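Local atomic coordinates of acyl-CoA dehydrogenase FadE3 (Mycobacterium smegmatis, PDB entry 4IV6), a protein that belongs to the flavin-dependent acyl-CoA dehydrogenase family and binds dihydroflavine-adenine dinucleotide as a four-chain assembly. Residues E11-E23 / V66-R80. Sequence-based numbering, arbitrary orientation.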
loop_
_atom_site.group_PDB
_atom_site.type_symbol
_atom_site.label_atom_id
_atom_site.label_comp_id
_atom_site.label_asym_id
_atom_site.label_seq_id
_atom_site.Cartn_x
_atom_site.Cartn_y
_atom_site.Cartn_z
ATOM N N GLU B 11 8.846 11.282 36.697
ATOM C CA GLU B 11 8.664 10.516 35.487
ATOM C C GLU B 11 9.152 11.301 34.274
ATOM O O GLU B 11 9.816 10.752 33.408
ATOM C CB GLU B 11 7.222 10.057 35.367
ATOM C CG GLU B 11 6.954 8.850 36.252
ATOM C CD GLU B 11 5.504 8.390 36.248
ATOM O OE1 GLU B 11 4.600 9.144 35.815
ATOM O OE2 GLU B 11 5.258 7.274 36.725
ATOM N N GLU B 12 8.871 12.600 34.243
ATOM C CA GLU B 12 9.365 13.450 33.161
ATOM C C GLU B 12 10.879 13.457 33.163
ATOM O O GLU B 12 11.525 13.401 32.121
ATOM C CB GLU B 12 8.881 14.900 33.338
ATOM C CG GLU B 12 7.382 15.087 33.286
ATOM C CD GLU B 12 6.836 15.318 31.881
ATOM O OE1 GLU B 12 7.336 14.678 30.919
ATOM O OE2 GLU B 12 5.898 16.148 31.757
ATOM N N THR B 13 11.433 13.546 34.359
ATOM C CA THR B 13 12.864 13.581 34.533
ATOM C C THR B 13 13.529 12.316 33.999
ATOM O O THR B 13 14.579 12.412 33.344
ATOM C CB THR B 13 13.223 13.824 36.021
ATOM O OG1 THR B 13 12.821 15.162 36.390
ATOM C CG2 THR B 13 14.717 13.671 36.255
ATOM N N ILE B 14 12.961 11.146 34.290
ATOM C CA ILE B 14 13.571 9.886 33.822
ATOM C C ILE B 14 13.601 9.874 32.279
ATOM O O ILE B 14 14.631 9.544 31.684
ATOM C CB ILE B 14 12.915 8.614 34.425
ATOM C CG1 ILE B 14 13.594 7.329 33.954
ATOM C CG2 ILE B 14 11.487 8.425 33.981
ATOM C CD1 ILE B 14 15.021 7.188 34.427
ATOM N N VAL B 15 12.508 10.284 31.641
ATOM C CA VAL B 15 12.468 10.339 30.179
ATOM C C VAL B 15 13.585 11.259 29.682
ATOM O O VAL B 15 14.345 10.876 28.801
ATOM C CB VAL B 15 11.095 10.789 29.666
ATOM C CG1 VAL B 15 11.123 10.954 28.140
ATOM C CG2 VAL B 15 10.019 9.776 30.057
ATOM N N LYS B 16 13.740 12.440 30.297
ATOM C CA LYS B 16 14.792 13.375 29.882
ATOM C C LYS B 16 16.186 12.832 30.090
ATOM O O LYS B 16 17.076 13.030 29.267
ATOM C CB LYS B 16 14.696 14.693 30.633
ATOM C CG LYS B 16 13.455 15.493 30.307
ATOM C CD LYS B 16 13.504 16.820 31.027
ATOM C CE LYS B 16 12.128 17.296 31.444
ATOM N NZ LYS B 16 11.380 17.787 30.265
ATOM N N THR B 17 16.374 12.166 31.219
ATOM C CA THR B 17 17.644 11.537 31.536
ATOM C C THR B 17 18.018 10.505 30.491
ATOM O O THR B 17 19.169 10.435 30.070
ATOM C CB THR B 17 17.560 10.884 32.917
ATOM O OG1 THR B 17 17.409 11.933 33.873
ATOM C CG2 THR B 17 18.828 10.085 33.242
ATOM N N VAL B 18 17.046 9.702 30.063
ATOM C CA VAL B 18 17.294 8.664 29.084
ATOM C C VAL B 18 17.584 9.292 27.695
ATOM O O VAL B 18 18.511 8.878 27.018
ATOM C CB VAL B 18 16.151 7.623 29.079
ATOM C CG1 VAL B 18 16.374 6.566 28.028
ATOM C CG2 VAL B 18 16.055 6.948 30.447
ATOM N N HIS B 19 16.847 10.339 27.324
ATOM C CA HIS B 19 17.120 11.109 26.105
ATOM C C HIS B 19 18.544 11.671 26.068
ATOM O O HIS B 19 19.235 11.584 25.051
ATOM C CB HIS B 19 16.127 12.257 26.012
ATOM C CG HIS B 19 16.293 13.098 24.799
ATOM N ND1 HIS B 19 15.627 12.835 23.621
ATOM C CD2 HIS B 19 17.015 14.224 24.583
ATOM C CE1 HIS B 19 15.948 13.749 22.723
ATOM N NE2 HIS B 19 16.789 14.603 23.281
ATOM N N ASP B 20 18.967 12.262 27.189
ATOM C CA ASP B 20 20.314 12.814 27.317
ATOM C C ASP B 20 21.381 11.738 27.209
ATOM O O ASP B 20 22.393 11.927 26.553
ATOM C CB ASP B 20 20.462 13.552 28.644
ATOM C CG ASP B 20 19.763 14.870 28.627
ATOM O OD1 ASP B 20 19.223 15.199 27.545
ATOM O OD2 ASP B 20 19.766 15.580 29.657
ATOM N N PHE B 21 21.142 10.605 27.857
ATOM C CA PHE B 21 22.025 9.440 27.788
ATOM C C PHE B 21 22.158 8.989 26.341
ATOM O O PHE B 21 23.257 8.686 25.875
ATOM C CB PHE B 21 21.445 8.318 28.658
ATOM C CG PHE B 21 21.956 6.929 28.354
ATOM C CD1 PHE B 21 23.236 6.561 28.678
ATOM C CD2 PHE B 21 21.107 5.966 27.847
ATOM C CE1 PHE B 21 23.691 5.265 28.421
ATOM C CE2 PHE B 21 21.549 4.670 27.599
ATOM C CZ PHE B 21 22.833 4.320 27.901
ATOM N N VAL B 22 21.040 9.008 25.619
ATOM C CA VAL B 22 21.050 8.601 24.217
ATOM C C VAL B 22 21.864 9.599 23.373
ATOM O O VAL B 22 22.728 9.184 22.611
ATOM C CB VAL B 22 19.631 8.376 23.691
ATOM C CG1 VAL B 22 19.580 8.390 22.155
ATOM C CG2 VAL B 22 19.095 7.080 24.240
ATOM N N GLU B 23 21.594 10.887 23.534
ATOM C CA GLU B 23 22.296 11.909 22.795
ATOM C C GLU B 23 23.797 11.966 23.116
ATOM O O GLU B 23 24.585 12.046 22.217
ATOM C CB GLU B 23 21.672 13.288 23.029
ATOM C CG GLU B 23 20.253 13.442 22.500
ATOM C CD GLU B 23 20.217 13.333 20.989
ATOM O OE1 GLU B 23 20.890 14.124 20.333
ATOM O OE2 GLU B 23 19.566 12.400 20.481
ATOM N N VAL B 66 7.363 2.956 37.547
ATOM C CA VAL B 66 6.831 4.115 36.820
ATOM C C VAL B 66 5.495 3.733 36.135
ATOM O O VAL B 66 5.183 2.550 35.954
ATOM C CB VAL B 66 7.821 4.701 35.791
ATOM C CG1 VAL B 66 9.129 5.165 36.465
ATOM C CG2 VAL B 66 8.122 3.717 34.666
ATOM N N SER B 67 4.695 4.725 35.781
ATOM C CA SER B 67 3.482 4.448 35.037
ATOM C C SER B 67 3.835 3.818 33.665
ATOM O O SER B 67 4.947 3.966 33.164
ATOM C CB SER B 67 2.710 5.751 34.832
ATOM O OG SER B 67 3.372 6.592 33.889
ATOM N N MET B 68 2.875 3.141 33.058
ATOM C CA MET B 68 3.076 2.571 31.741
ATOM C C MET B 68 3.303 3.650 30.673
ATOM O O MET B 68 4.163 3.465 29.820
ATOM C CB MET B 68 1.940 1.646 31.347
ATOM C CG MET B 68 2.152 0.940 29.993
ATOM S SD MET B 68 3.673 -0.034 29.850
ATOM C CE MET B 68 3.189 -1.441 30.818
ATOM N N PRO B 69 2.572 4.773 30.716
ATOM C CA PRO B 69 2.938 5.822 29.760
ATOM C C PRO B 69 4.394 6.285 29.902
ATOM O O PRO B 69 5.058 6.560 28.904
ATOM C CB PRO B 69 1.937 6.940 30.063
ATOM C CG PRO B 69 0.740 6.194 30.568
ATOM C CD PRO B 69 1.313 5.090 31.409
ATOM N N CYS B 70 4.920 6.307 31.116
ATOM C CA CYS B 70 6.321 6.696 31.305
ATOM C C CYS B 70 7.217 5.593 30.766
ATOM O O CYS B 70 8.197 5.859 30.064
ATOM C CB CYS B 70 6.635 6.946 32.786
ATOM S SG CYS B 70 8.403 7.173 33.129
ATOM N N TYR B 71 6.867 4.356 31.073
ATOM C CA TYR B 71 7.671 3.212 30.651
ATOM C C TYR B 71 7.841 3.190 29.105
ATOM O O TYR B 71 8.955 3.018 28.584
ATOM C CB TYR B 71 7.049 1.900 31.142
ATOM C CG TYR B 71 7.832 0.701 30.654
ATOM C CD1 TYR B 71 9.006 0.309 31.280
ATOM C CD2 TYR B 71 7.420 -0.002 29.543
ATOM C CE1 TYR B 71 9.751 -0.748 30.810
ATOM C CE2 TYR B 71 8.140 -1.083 29.082
ATOM C CZ TYR B 71 9.303 -1.456 29.690
ATOM O OH TYR B 71 10.021 -2.531 29.201
ATOM N N VAL B 72 6.742 3.374 28.379
ATOM C CA VAL B 72 6.819 3.314 26.911
ATOM C C VAL B 72 7.666 4.451 26.360
ATOM O O VAL B 72 8.390 4.270 25.391
ATOM C CB VAL B 72 5.438 3.193 26.238
ATOM C CG1 VAL B 72 4.708 1.959 26.767
ATOM C CG2 VAL B 72 4.585 4.413 26.456
ATOM N N GLN B 73 7.597 5.617 26.994
ATOM C CA GLN B 73 8.427 6.721 26.572
ATOM C C GLN B 73 9.909 6.440 26.837
ATOM O O GLN B 73 10.753 6.804 26.030
ATOM C CB GLN B 73 7.971 8.021 27.202
ATOM C CG GLN B 73 6.626 8.506 26.651
ATOM C CD GLN B 73 6.080 9.684 27.412
ATOM O OE1 GLN B 73 5.005 9.616 28.031
ATOM N NE2 GLN B 73 6.825 10.756 27.415
ATOM N N VAL B 74 10.222 5.763 27.931
ATOM C CA VAL B 74 11.628 5.408 28.228
ATOM C C VAL B 74 12.118 4.396 27.205
ATOM O O VAL B 74 13.216 4.526 26.648
ATOM C CB VAL B 74 11.812 4.852 29.652
ATOM C CG1 VAL B 74 13.204 4.273 29.838
ATOM C CG2 VAL B 74 11.559 5.926 30.685
ATOM N N ALA B 75 11.295 3.395 26.941
ATOM C CA ALA B 75 11.656 2.368 25.956
ATOM C C ALA B 75 11.831 2.983 24.557
ATOM O O ALA B 75 12.777 2.659 23.830
ATOM C CB ALA B 75 10.611 1.263 25.954
ATOM N N GLU B 76 10.974 3.937 24.219
ATOM C CA GLU B 76 11.036 4.594 22.930
ATOM C C GLU B 76 12.338 5.415 22.805
ATOM O O GLU B 76 12.983 5.376 21.774
ATOM C CB GLU B 76 9.814 5.486 22.738
ATOM C CG GLU B 76 9.828 6.288 21.440
ATOM C CD GLU B 76 8.677 7.267 21.335
ATOM O OE1 GLU B 76 8.793 8.349 21.947
ATOM O OE2 GLU B 76 7.688 6.960 20.613
ATOM N N GLU B 77 12.718 6.135 23.866
ATOM C CA GLU B 77 13.929 6.937 23.844
ATOM C C GLU B 77 15.140 6.071 23.634
ATOM O O GLU B 77 16.017 6.406 22.836
ATOM C CB GLU B 77 14.130 7.718 25.135
ATOM C CG GLU B 77 13.210 8.910 25.334
ATOM C CD GLU B 77 13.303 9.997 24.273
ATOM O OE1 GLU B 77 14.370 10.209 23.609
ATOM O OE2 GLU B 77 12.241 10.634 24.107
ATOM N N LEU B 78 15.197 4.969 24.370
ATOM C CA LEU B 78 16.290 4.015 24.235
ATOM C C LEU B 78 16.397 3.514 22.811
ATOM O O LEU B 78 17.497 3.527 22.218
ATOM C CB LEU B 78 16.095 2.846 25.189
ATOM C CG LEU B 78 16.384 3.096 26.654
ATOM C CD1 LEU B 78 16.023 1.866 27.435
ATOM C CD2 LEU B 78 17.849 3.425 26.859
ATOM N N ALA B 79 15.253 3.094 22.258
ATOM C CA ALA B 79 15.219 2.520 20.896
ATOM C C ALA B 79 15.545 3.507 19.811
ATOM O O ALA B 79 16.159 3.138 18.799
ATOM C CB ALA B 79 13.890 1.844 20.607
ATOM N N ARG B 80 15.150 4.765 20.015
ATOM C CA ARG B 80 15.551 5.832 19.154
ATOM C C ARG B 80 17.081 5.890 18.995
ATOM O O ARG B 80 17.594 6.025 17.884
ATOM C CB ARG B 80 15.001 7.137 19.701
ATOM C CG ARG B 80 15.343 8.396 18.923
ATOM C CD ARG B 80 14.806 9.601 19.717
ATOM N NE ARG B 80 15.413 10.817 19.206
ATOM C CZ ARG B 80 16.538 11.367 19.637
ATOM N NH1 ARG B 80 16.951 12.451 19.028
ATOM N NH2 ARG B 80 17.187 10.934 20.707
#
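His19 swings its ring anti to the backbone N (chi1 -179°), while the Glu77 chain bends at chi2 (-60°) and turns its carboxylate back to meet it. ND1 of His19 then donates to OE1 of Glu77 at 2.9 Å; the acceptor lies close to the ring plane, but the donor comes from above the carboxylate plane. One turn on, Arg80, extended as far as NE, forms a salt bridge with Glu23, NH1 (3.0 Å) and NH2 (2.8 Å) both donating to OE2, and His19 CE1 lies over one guanidinium face. At the other end Glu11 OE2 takes a nearly straight bond from Ser67 N (2.8 Å, 171°), and Ser67, the N-cap residue of the second helix, accepts from Cys70 N through its OG. Between these polar ends the two nearly parallel helical segments, their axes 8.9 Å apart at closest approach, interlock: Val15 is a knob among Cys70, Gln73, Val74 and Glu77, Ile14 CG2 touches Cys70 SG (3.4 Å), and Val18 CG1 packs on Leu78 CD2 (3.7 Å). The pair belongs to the helical N-terminal domain. Helix 41-50 packs against Ile14 and Phe21, whereas helix 68-81 also rests on helices 282-310 and 234-270, where Arg258 forms a salt bridge with Glu77, and Glu262 one with Arg80.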